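Probable oxidoreductase (Mycobacterium abscessus, PDB 4EYE) is probably an oxidoreductase of the quinone oxidoreductase (zeta-crystallin) type within the medium-chain dehydrogenase/reductase family, with a substrate that is not known. Local coordinates at residues L157-A168 with A180-V191; H145-G155 with I279-L287. All coordinates share one frame; numbering follows the deposited sequence.

Overall arrangement
Both contacts belong to the nucleotide-binding-type half of the chain and reach the same parallel sheet, their centres about 16 Å apart. Contact 1 pairs two strands near one border of that sheet, whereas contact 2 lies at the other border, where strand 277-280 is outermost and helix 143-154 covers a face. Helix 143-154 is followed, after a short connection, by strand 162-165, so the two share a boundary: Tyr151 O lies 2.9 Å from Leu157 N, a probable hydrogen bond, and the Tyr151 OH packs 3.7 Å from Val163 CG1. A pentanediol molecule, probably from the crystallisation liquor, sits about 3 Å from the Trp283 side chain in contact 2.

Contact 1 (L157-A168 with A180-V191); sequences LRAGETVLVLGA and AKGMGAKVIAVV
Val163 and Val165 each give their N-H to one residue of the partner strand, Lys186 and Ile188 in turn, and their carbonyl to the residue two further on, Ile188 and Val190, the pattern of a parallel pair. Five backbone bonds run from Glu161 O to Val190 N; Val163 N to Lys186 O, at 2.8 Å, is representative. Strands 162-165 and 186-191 have axes 4.7 Å apart and 22° from parallel.

On one face, Leu164 CD1 reaches over to Val190 CG2 (3.7 Å), and Ile188 CD1 meets Thr162 CG2. In Leu164, CG lies opposite the backbone N (chi1 173°), and chi2 of 67° then turns CD1 to the partner strand. The Trp215 side chain covers Leu164, Leu166 and Val190 here. On the other face, Val165 CG2 crosses Val187 CG1 at 4.0 Å, Val163 CG2 touches Ala185 CB, and Ala168 CB closes on Ala189 CB at 3.6 Å.

At the N-terminal ends of the two strands, Leu157 CD2 settles among Ala180, Ala185 CB and Met183 SD, the last 4.1 Å away. A Schellman motif with Gly184 as its C-prime residue ends the helix, and the type II turn from Arg158 to Glu161 meets it: Gly160 N donates to Gly184 O (2.7 Å) from above the carbonyl plane. In the next shell, Glu161 OE1 accepts from Arg158 N and forms a salt bridge with Arg252, while Asp206 binds both Lys181 NZ and Val187 N. Strand 162-165, helix 171-182 and strand 186-191 make up the first beta-alpha-beta unit of a Rossmann-type fold.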
loop_
_atom_site.group_PDB
_atom_site.type_symbol
_atom_site.label_atom_id
_atom_site.label_comp_id
_atom_site.label_asym_id
_atom_site.label_seq_id
_atom_site.Cartn_x
_atom_site.Cartn_y
_atom_site.Cartn_z
ATOM N N LEU A 157 6.788 -2.016 17.130
ATOM C CA LEU A 157 5.889 -3.104 17.505
ATOM C C LEU A 157 6.672 -4.259 18.097
ATOM O O LEU A 157 7.758 -4.554 17.649
ATOM C CB LEU A 157 5.123 -3.597 16.284
ATOM C CG LEU A 157 4.124 -4.735 16.545
ATOM C CD1 LEU A 157 3.082 -4.425 17.616
ATOM C CD2 LEU A 157 3.457 -5.165 15.233
ATOM N N ARG A 158 6.123 -4.913 19.116
ATOM C CA ARG A 158 6.797 -6.058 19.699
ATOM C C ARG A 158 5.896 -7.263 19.635
ATOM O O ARG A 158 4.673 -7.131 19.686
ATOM C CB ARG A 158 7.191 -5.748 21.143
ATOM C CG ARG A 158 8.268 -4.679 21.261
ATOM C CD ARG A 158 9.578 -5.202 20.692
ATOM N NE ARG A 158 10.661 -4.218 20.655
ATOM C CZ ARG A 158 10.976 -3.447 19.603
ATOM N NH1 ARG A 158 10.254 -3.468 18.472
ATOM N NH2 ARG A 158 11.996 -2.615 19.691
ATOM N N ALA A 159 6.504 -8.442 19.538
ATOM C CA ALA A 159 5.756 -9.703 19.650
ATOM C C ALA A 159 4.890 -9.675 20.927
ATOM O O ALA A 159 5.330 -9.211 21.966
ATOM C CB ALA A 159 6.728 -10.886 19.660
ATOM N N GLY A 160 3.647 -10.118 20.827
ATOM C CA GLY A 160 2.781 -10.222 21.991
ATOM C C GLY A 160 2.004 -8.954 22.295
ATOM O O GLY A 160 1.134 -8.963 23.158
ATOM N N GLU A 161 2.281 -7.851 21.594
ATOM C CA GLU A 161 1.437 -6.653 21.766
ATOM C C GLU A 161 0.129 -6.796 21.014
ATOM O O GLU A 161 -0.004 -7.657 20.153
ATOM C CB GLU A 161 2.196 -5.402 21.327
ATOM C CG GLU A 161 3.377 -5.055 22.239
ATOM C CD GLU A 161 3.989 -3.718 21.912
ATOM O OE1 GLU A 161 4.426 -3.500 20.746
ATOM O OE2 GLU A 161 4.004 -2.855 22.823
ATOM N N THR A 162 -0.856 -5.955 21.353
ATOM C CA THR A 162 -2.102 -5.956 20.649
ATOM C C THR A 162 -2.250 -4.716 19.796
ATOM O O THR A 162 -2.078 -3.592 20.310
ATOM C CB THR A 162 -3.294 -6.030 21.614
ATOM O OG1 THR A 162 -3.217 -7.248 22.313
ATOM C CG2 THR A 162 -4.609 -5.971 20.827
ATOM N N VAL A 163 -2.604 -4.921 18.522
ATOM C CA VAL A 163 -2.724 -3.843 17.552
ATOM C C VAL A 163 -4.155 -3.731 17.092
ATOM O O VAL A 163 -4.784 -4.731 16.745
ATOM C CB VAL A 163 -1.791 -4.080 16.342
ATOM C CG1 VAL A 163 -1.904 -2.944 15.293
ATOM C CG2 VAL A 163 -0.353 -4.226 16.828
ATOM N N LEU A 164 -4.679 -2.507 17.135
ATOM C CA LEU A 164 -5.965 -2.193 16.582
ATOM C C LEU A 164 -5.711 -1.646 15.182
ATOM O O LEU A 164 -5.024 -0.626 15.039
ATOM C CB LEU A 164 -6.702 -1.122 17.392
ATOM C CG LEU A 164 -8.009 -0.584 16.801
ATOM C CD1 LEU A 164 -8.986 -1.747 16.846
ATOM C CD2 LEU A 164 -8.540 0.651 17.552
ATOM N N VAL A 165 -6.310 -2.283 14.188
ATOM C CA VAL A 165 -6.197 -1.828 12.802
ATOM C C VAL A 165 -7.558 -1.284 12.377
ATOM O O VAL A 165 -8.548 -2.007 12.370
ATOM C CB VAL A 165 -5.736 -2.931 11.815
ATOM C CG1 VAL A 165 -5.673 -2.356 10.386
ATOM C CG2 VAL A 165 -4.368 -3.522 12.220
ATOM N N LEU A 166 -7.581 -0.009 12.010
ATOM C CA LEU A 166 -8.788 0.650 11.488
ATOM C C LEU A 166 -8.761 0.587 9.957
ATOM O O LEU A 166 -7.709 0.316 9.341
ATOM C CB LEU A 166 -8.830 2.100 11.980
ATOM C CG LEU A 166 -8.940 2.293 13.525
ATOM C CD1 LEU A 166 -8.772 3.739 13.942
ATOM C CD2 LEU A 166 -10.306 1.848 13.986
ATOM N N GLY A 167 -9.910 0.847 9.328
ATOM C CA GLY A 167 -10.020 0.751 7.837
ATOM C C GLY A 167 -9.465 -0.582 7.317
ATOM O O GLY A 167 -8.717 -0.639 6.332
ATOM N N ALA A 168 -9.780 -1.640 8.049
ATOM C CA ALA A 168 -8.965 -2.853 8.063
ATOM C C ALA A 168 -9.012 -3.635 6.749
ATOM O O ALA A 168 -8.057 -4.313 6.445
ATOM C CB ALA A 168 -9.382 -3.741 9.215
ATOM N N ALA A 180 1.540 -7.343 11.129
ATOM C CA ALA A 180 1.433 -7.422 12.595
ATOM C C ALA A 180 1.387 -8.902 13.039
ATOM O O ALA A 180 2.098 -9.304 13.976
ATOM C CB ALA A 180 0.189 -6.675 13.082
ATOM N N LYS A 181 0.596 -9.709 12.344
ATOM C CA LYS A 181 0.491 -11.149 12.668
ATOM C C LYS A 181 1.840 -11.796 12.426
ATOM O O LYS A 181 2.329 -12.562 13.251
ATOM C CB LYS A 181 -0.595 -11.843 11.843
ATOM C CG LYS A 181 -2.015 -11.466 12.193
ATOM C CD LYS A 181 -2.367 -11.657 13.666
ATOM C CE LYS A 181 -2.356 -13.112 14.129
ATOM N NZ LYS A 181 -2.335 -13.125 15.634
ATOM N N GLY A 182 2.473 -11.406 11.321
ATOM C CA GLY A 182 3.802 -11.880 10.995
ATOM C C GLY A 182 4.830 -11.556 12.065
ATOM O O GLY A 182 5.755 -12.322 12.266
ATOM N N MET A 183 4.667 -10.407 12.729
ATOM C CA MET A 183 5.587 -9.995 13.780
ATOM C C MET A 183 5.205 -10.502 15.181
ATOM O O MET A 183 5.759 -10.051 16.179
ATOM C CB MET A 183 5.726 -8.477 13.800
ATOM C CG MET A 183 6.450 -7.928 12.587
ATOM S SD MET A 183 6.481 -6.136 12.590
ATOM C CE MET A 183 7.706 -5.863 11.325
ATOM N N GLY A 184 4.243 -11.406 15.264
ATOM C CA GLY A 184 3.848 -11.990 16.576
ATOM C C GLY A 184 2.872 -11.145 17.399
ATOM O O GLY A 184 2.750 -11.366 18.610
ATOM N N ALA A 185 2.170 -10.197 16.761
ATOM C CA ALA A 185 1.147 -9.412 17.443
ATOM C C ALA A 185 -0.241 -10.072 17.392
ATOM O O ALA A 185 -0.532 -10.904 16.545
ATOM C CB ALA A 185 1.041 -7.992 16.885
ATOM N N LYS A 186 -1.098 -9.645 18.301
ATOM C CA LYS A 186 -2.537 -9.898 18.202
ATOM C C LYS A 186 -3.182 -8.703 17.539
ATOM O O LYS A 186 -2.775 -7.571 17.789
ATOM C CB LYS A 186 -3.136 -10.117 19.589
ATOM C CG LYS A 186 -4.643 -10.440 19.602
ATOM C CD LYS A 186 -5.187 -10.820 21.011
ATOM C CE LYS A 186 -6.725 -10.980 20.984
ATOM N NZ LYS A 186 -7.286 -11.647 22.205
ATOM N N VAL A 187 -4.152 -8.980 16.669
ATOM C CA VAL A 187 -4.778 -7.971 15.861
ATOM C C VAL A 187 -6.288 -7.945 16.089
ATOM O O VAL A 187 -6.987 -8.942 15.905
ATOM C CB VAL A 187 -4.510 -8.158 14.331
ATOM C CG1 VAL A 187 -5.306 -7.135 13.540
ATOM C CG2 VAL A 187 -3.027 -8.013 13.988
ATOM N N ILE A 188 -6.769 -6.777 16.490
ATOM C CA ILE A 188 -8.188 -6.469 16.485
ATOM C C ILE A 188 -8.393 -5.548 15.290
ATOM O O ILE A 188 -7.680 -4.547 15.174
ATOM C CB ILE A 188 -8.625 -5.750 17.785
ATOM C CG1 ILE A 188 -8.437 -6.664 19.000
ATOM C CG2 ILE A 188 -10.113 -5.403 17.737
ATOM C CD1 ILE A 188 -8.463 -5.930 20.332
ATOM N N ALA A 189 -9.329 -5.897 14.412
ATOM C CA ALA A 189 -9.627 -5.114 13.236
ATOM C C ALA A 189 -11.013 -4.506 13.340
ATOM O O ALA A 189 -11.971 -5.195 13.755
ATOM C CB ALA A 189 -9.550 -6.004 12.016
ATOM N N VAL A 190 -11.130 -3.231 12.979
ATOM C CA VAL A 190 -12.440 -2.578 12.854
ATOM C C VAL A 190 -12.707 -2.306 11.383
ATOM O O VAL A 190 -11.807 -1.842 10.674
ATOM C CB VAL A 190 -12.504 -1.272 13.636
ATOM C CG1 VAL A 190 -13.870 -0.601 13.439
ATOM C CG2 VAL A 190 -12.299 -1.571 15.122
ATOM N N VAL A 191 -13.897 -2.673 10.919
ATOM C CA VAL A 191 -14.284 -2.453 9.533
ATOM C C VAL A 191 -15.422 -1.436 9.438
ATOM O O VAL A 191 -16.441 -1.583 10.098
ATOM C CB VAL A 191 -14.720 -3.757 8.827
ATOM C CG1 VAL A 191 -13.534 -4.729 8.687
ATOM C CG2 VAL A 191 -15.921 -4.409 9.517
#

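Contact 2 (H145-G155 with I279-L287); sequences HTMYFAYARRG and IGVAWGEFL
Helices 145-154 and 283-287 cross at 78° with their axes 10.7 Å apart, and the CA atoms of the two segments come nearest at the start of the second helix, where Thr146 CA is 5.8 Å from Trp283 CA. Phe149 fills the space between them. A chi1 of 168° swings its ring away from its own backbone N and over to the second segment, where one face receives Trp283 CE3, 3.4 Å from Phe149 CG. CG of Arg154 covers the opposite face. Phe149 CE1 in turn lies over a face of the Phe286 ring, 3.3 Å from Phe286 CD2. Both pairs meet obliquely, and the three rings form an aromatic cluster.

Trp283 presents one face to the first helix: Thr146 CA sits above its five-membered ring and Phe149 CB above its six-membered ring, each a CH-pi contact of 4.1 Å to the centroid. Thr146 OG1 comes within 3.3 Å of Trp283 CD1, though its hydrogen bond goes to Ala142 O. Arg153 brings one guanidinium face to Phe286 CZ with the two planes 70° apart, and is also in cation-pi contact with Tyr293.

At the strand end, Arg154 bends at chi2 and chi3 so that NE and NH2 both clasp Gly280 O, at 2.8 and 2.9 Å and with the oxygen near the guanidinium plane. Ile279 CG2 lies over one face of that group. Val281 CG1 bridges Phe149 CE2 and Ala150 CB. Such packing, with a helix laid against the border strand of the sheet and the helix that follows it, joins the start and the end of the Rossmann-type domain.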
loop_
_atom_site.group_PDB
_atom_site.type_symbol
_atom_site.label_atom_id
_atom_site.label_comp_id
_atom_site.label_asym_id
_atom_site.label_seq_id
_atom_site.Cartn_x
_atom_site.Cartn_y
_atom_site.Cartn_z
ATOM N N HIS A 145 5.664 -2.025 2.412
ATOM C CA HIS A 145 6.845 -1.298 2.845
ATOM C C HIS A 145 6.475 -0.202 3.792
ATOM O O HIS A 145 7.183 0.025 4.751
ATOM C CB HIS A 145 7.633 -0.691 1.656
ATOM C CG HIS A 145 8.468 -1.675 0.946
ATOM N ND1 HIS A 145 9.774 -1.838 1.212
ATOM C CD2 HIS A 145 8.143 -2.621 -0.032
ATOM C CE1 HIS A 145 10.240 -2.828 0.462
ATOM N NE2 HIS A 145 9.247 -3.299 -0.292
ATOM N N THR A 146 5.348 0.475 3.543
ATOM C CA THR A 146 4.850 1.489 4.455
ATOM C C THR A 146 4.593 0.924 5.862
ATOM O O THR A 146 5.021 1.504 6.856
ATOM C CB THR A 146 3.557 2.137 3.930
ATOM O OG1 THR A 146 3.821 2.755 2.681
ATOM C CG2 THR A 146 3.027 3.184 4.898
ATOM N N MET A 147 3.906 -0.208 5.914
ATOM C CA MET A 147 3.535 -0.820 7.174
ATOM C C MET A 147 4.707 -1.518 7.870
ATOM O O MET A 147 4.779 -1.451 9.088
ATOM C CB MET A 147 2.281 -1.707 7.053
ATOM C CG MET A 147 0.952 -0.928 6.862
ATOM S SD MET A 147 0.702 0.419 8.085
ATOM C CE MET A 147 0.973 -0.451 9.631
ATOM N N TYR A 148 5.675 -2.060 7.122
ATOM C CA TYR A 148 6.908 -2.586 7.739
ATOM C C TYR A 148 7.640 -1.442 8.454
ATOM O O TYR A 148 7.989 -1.553 9.630
ATOM C CB TYR A 148 7.855 -3.254 6.745
ATOM C CG TYR A 148 8.910 -4.075 7.447
ATOM C CD1 TYR A 148 8.710 -5.433 7.678
ATOM C CD2 TYR A 148 10.065 -3.497 7.914
ATOM C CE1 TYR A 148 9.635 -6.199 8.356
ATOM C CE2 TYR A 148 11.006 -4.247 8.610
ATOM C CZ TYR A 148 10.777 -5.618 8.798
ATOM O OH TYR A 148 11.695 -6.361 9.468
ATOM N N PHE A 149 7.889 -0.370 7.719
ATOM C CA PHE A 149 8.432 0.857 8.281
ATOM C C PHE A 149 7.652 1.377 9.491
ATOM O O PHE A 149 8.250 1.674 10.510
ATOM C CB PHE A 149 8.451 1.915 7.186
ATOM C CG PHE A 149 8.708 3.312 7.673
ATOM C CD1 PHE A 149 9.974 3.688 8.150
ATOM C CD2 PHE A 149 7.729 4.272 7.566
ATOM C CE1 PHE A 149 10.227 4.996 8.532
ATOM C CE2 PHE A 149 7.976 5.595 7.965
ATOM C CZ PHE A 149 9.223 5.952 8.436
ATOM N N ALA A 150 6.326 1.476 9.374
ATOM C CA ALA A 150 5.487 1.951 10.481
ATOM C C ALA A 150 5.690 1.125 11.731
ATOM O O ALA A 150 5.796 1.660 12.851
ATOM C CB ALA A 150 3.975 1.911 10.114
ATOM N N TYR A 151 5.664 -0.184 11.554
ATOM C CA TYR A 151 5.832 -1.099 12.688
ATOM C C TYR A 151 7.260 -1.203 13.223
ATOM O O TYR A 151 7.518 -1.057 14.449
ATOM C CB TYR A 151 5.362 -2.485 12.284
ATOM C CG TYR A 151 3.866 -2.660 12.208
ATOM C CD1 TYR A 151 3.012 -1.994 13.056
ATOM C CD2 TYR A 151 3.310 -3.561 11.297
ATOM C CE1 TYR A 151 1.635 -2.217 13.012
ATOM C CE2 TYR A 151 1.955 -3.754 11.224
ATOM C CZ TYR A 151 1.113 -3.113 12.065
ATOM O OH TYR A 151 -0.255 -3.402 11.989
ATOM N N ALA A 152 8.210 -1.394 12.330
ATOM C CA ALA A 152 9.577 -1.680 12.752
ATOM C C ALA A 152 10.299 -0.427 13.189
ATOM O O ALA A 152 11.000 -0.457 14.192
ATOM C CB ALA A 152 10.327 -2.354 11.638
ATOM N N ARG A 153 10.156 0.673 12.455
ATOM C CA ARG A 153 10.934 1.856 12.722
ATOM C C ARG A 153 10.197 2.878 13.579
ATOM O O ARG A 153 10.742 3.395 14.547
ATOM C CB ARG A 153 11.385 2.505 11.418
ATOM C CG ARG A 153 12.217 3.766 11.594
ATOM C CD ARG A 153 13.673 3.469 11.931
ATOM N NE ARG A 153 14.479 4.686 11.778
ATOM C CZ ARG A 153 15.733 4.719 11.368
ATOM N NH1 ARG A 153 16.372 3.602 11.003
ATOM N NH2 ARG A 153 16.354 5.870 11.278
ATOM N N ARG A 154 8.948 3.162 13.243
ATOM C CA ARG A 154 8.245 4.256 13.896
ATOM C C ARG A 154 7.604 3.850 15.200
ATOM O O ARG A 154 7.806 4.504 16.234
ATOM C CB ARG A 154 7.192 4.843 12.970
ATOM C CG ARG A 154 7.765 5.518 11.743
ATOM C CD ARG A 154 8.641 6.734 12.044
ATOM N NE ARG A 154 7.871 7.793 12.635
ATOM C CZ ARG A 154 8.119 8.379 13.808
ATOM N NH1 ARG A 154 9.195 8.094 14.509
ATOM N NH2 ARG A 154 7.266 9.306 14.251
ATOM N N GLY A 155 6.823 2.772 15.158
ATOM C CA GLY A 155 6.038 2.359 16.319
ATOM C C GLY A 155 6.703 1.313 17.210
ATOM O O GLY A 155 6.228 1.069 18.330
ATOM N N ILE A 279 2.086 9.088 16.576
ATOM C CA ILE A 279 3.315 8.777 15.842
ATOM C C ILE A 279 3.073 9.038 14.352
ATOM O O ILE A 279 2.289 8.354 13.686
ATOM C CB ILE A 279 3.754 7.332 16.121
ATOM C CG1 ILE A 279 4.053 7.181 17.625
ATOM C CG2 ILE A 279 4.976 6.941 15.273
ATOM C CD1 ILE A 279 4.274 5.753 18.021
ATOM N N GLY A 280 3.719 10.078 13.842
ATOM C CA GLY A 280 3.598 10.422 12.433
ATOM C C GLY A 280 4.346 9.383 11.636
ATOM O O GLY A 280 5.422 8.972 12.027
ATOM N N VAL A 281 3.730 8.941 10.552
ATOM C CA VAL A 281 4.288 7.967 9.644
ATOM C C VAL A 281 4.213 8.584 8.244
ATOM O O VAL A 281 3.131 8.761 7.702
ATOM C CB VAL A 281 3.500 6.637 9.665
ATOM C CG1 VAL A 281 4.115 5.632 8.678
ATOM C CG2 VAL A 281 3.420 6.039 11.087
ATOM N N ALA A 282 5.362 8.898 7.662
ATOM C CA ALA A 282 5.440 9.494 6.322
ATOM C C ALA A 282 6.581 8.778 5.619
ATOM O O ALA A 282 7.711 9.201 5.693
ATOM C CB ALA A 282 5.711 11.028 6.397
ATOM N N TRP A 283 6.250 7.664 4.957
ATOM C CA TRP A 283 7.247 6.724 4.431
ATOM C C TRP A 283 8.025 7.330 3.291
ATOM O O TRP A 283 9.279 7.289 3.273
ATOM C CB TRP A 283 6.515 5.471 4.004
ATOM C CG TRP A 283 7.286 4.433 3.263
ATOM C CD1 TRP A 283 6.883 3.744 2.127
ATOM C CD2 TRP A 283 8.612 3.902 3.591
ATOM N NE1 TRP A 283 7.840 2.868 1.743
ATOM C CE2 TRP A 283 8.914 2.928 2.567
ATOM C CE3 TRP A 283 9.572 4.191 4.555
ATOM C CZ2 TRP A 283 10.102 2.216 2.560
ATOM C CZ3 TRP A 283 10.779 3.488 4.532
ATOM C CH2 TRP A 283 11.025 2.506 3.584
ATOM N N GLY A 284 7.279 7.879 2.320
ATOM C CA GLY A 284 7.880 8.566 1.139
ATOM C C GLY A 284 8.912 9.587 1.576
ATOM O O GLY A 284 10.058 9.578 1.135
ATOM N N GLU A 285 8.523 10.442 2.520
ATOM C CA GLU A 285 9.407 11.477 2.998
ATOM C C GLU A 285 10.610 10.863 3.701
ATOM O O GLU A 285 11.737 11.318 3.540
ATOM C CB GLU A 285 8.634 12.423 3.928
ATOM C CG GLU A 285 9.470 13.550 4.497
ATOM C CD GLU A 285 10.106 14.371 3.390
ATOM O OE1 GLU A 285 9.395 14.643 2.388
ATOM O OE2 GLU A 285 11.298 14.723 3.511
ATOM N N PHE A 286 10.384 9.828 4.487
ATOM C CA PHE A 286 11.502 9.165 5.177
ATOM C C PHE A 286 12.500 8.563 4.203
ATOM O O PHE A 286 13.709 8.679 4.366
ATOM C CB PHE A 286 10.965 8.068 6.122
ATOM C CG PHE A 286 12.035 7.399 6.932
ATOM C CD1 PHE A 286 12.527 7.997 8.082
ATOM C CD2 PHE A 286 12.572 6.186 6.528
ATOM C CE1 PHE A 286 13.517 7.372 8.832
ATOM C CE2 PHE A 286 13.601 5.572 7.254
ATOM C CZ PHE A 286 14.067 6.158 8.405
ATOM N N LEU A 287 11.967 7.884 3.190
ATOM C CA LEU A 287 12.764 7.217 2.205
ATOM C C LEU A 287 13.658 8.210 1.442
ATOM O O LEU A 287 14.822 7.915 1.138
ATOM C CB LEU A 287 11.822 6.419 1.272
ATOM C CG LEU A 287 12.387 5.408 0.311
ATOM C CD1 LEU A 287 13.207 4.401 1.087
ATOM C CD2 LEU A 287 11.249 4.767 -0.487
#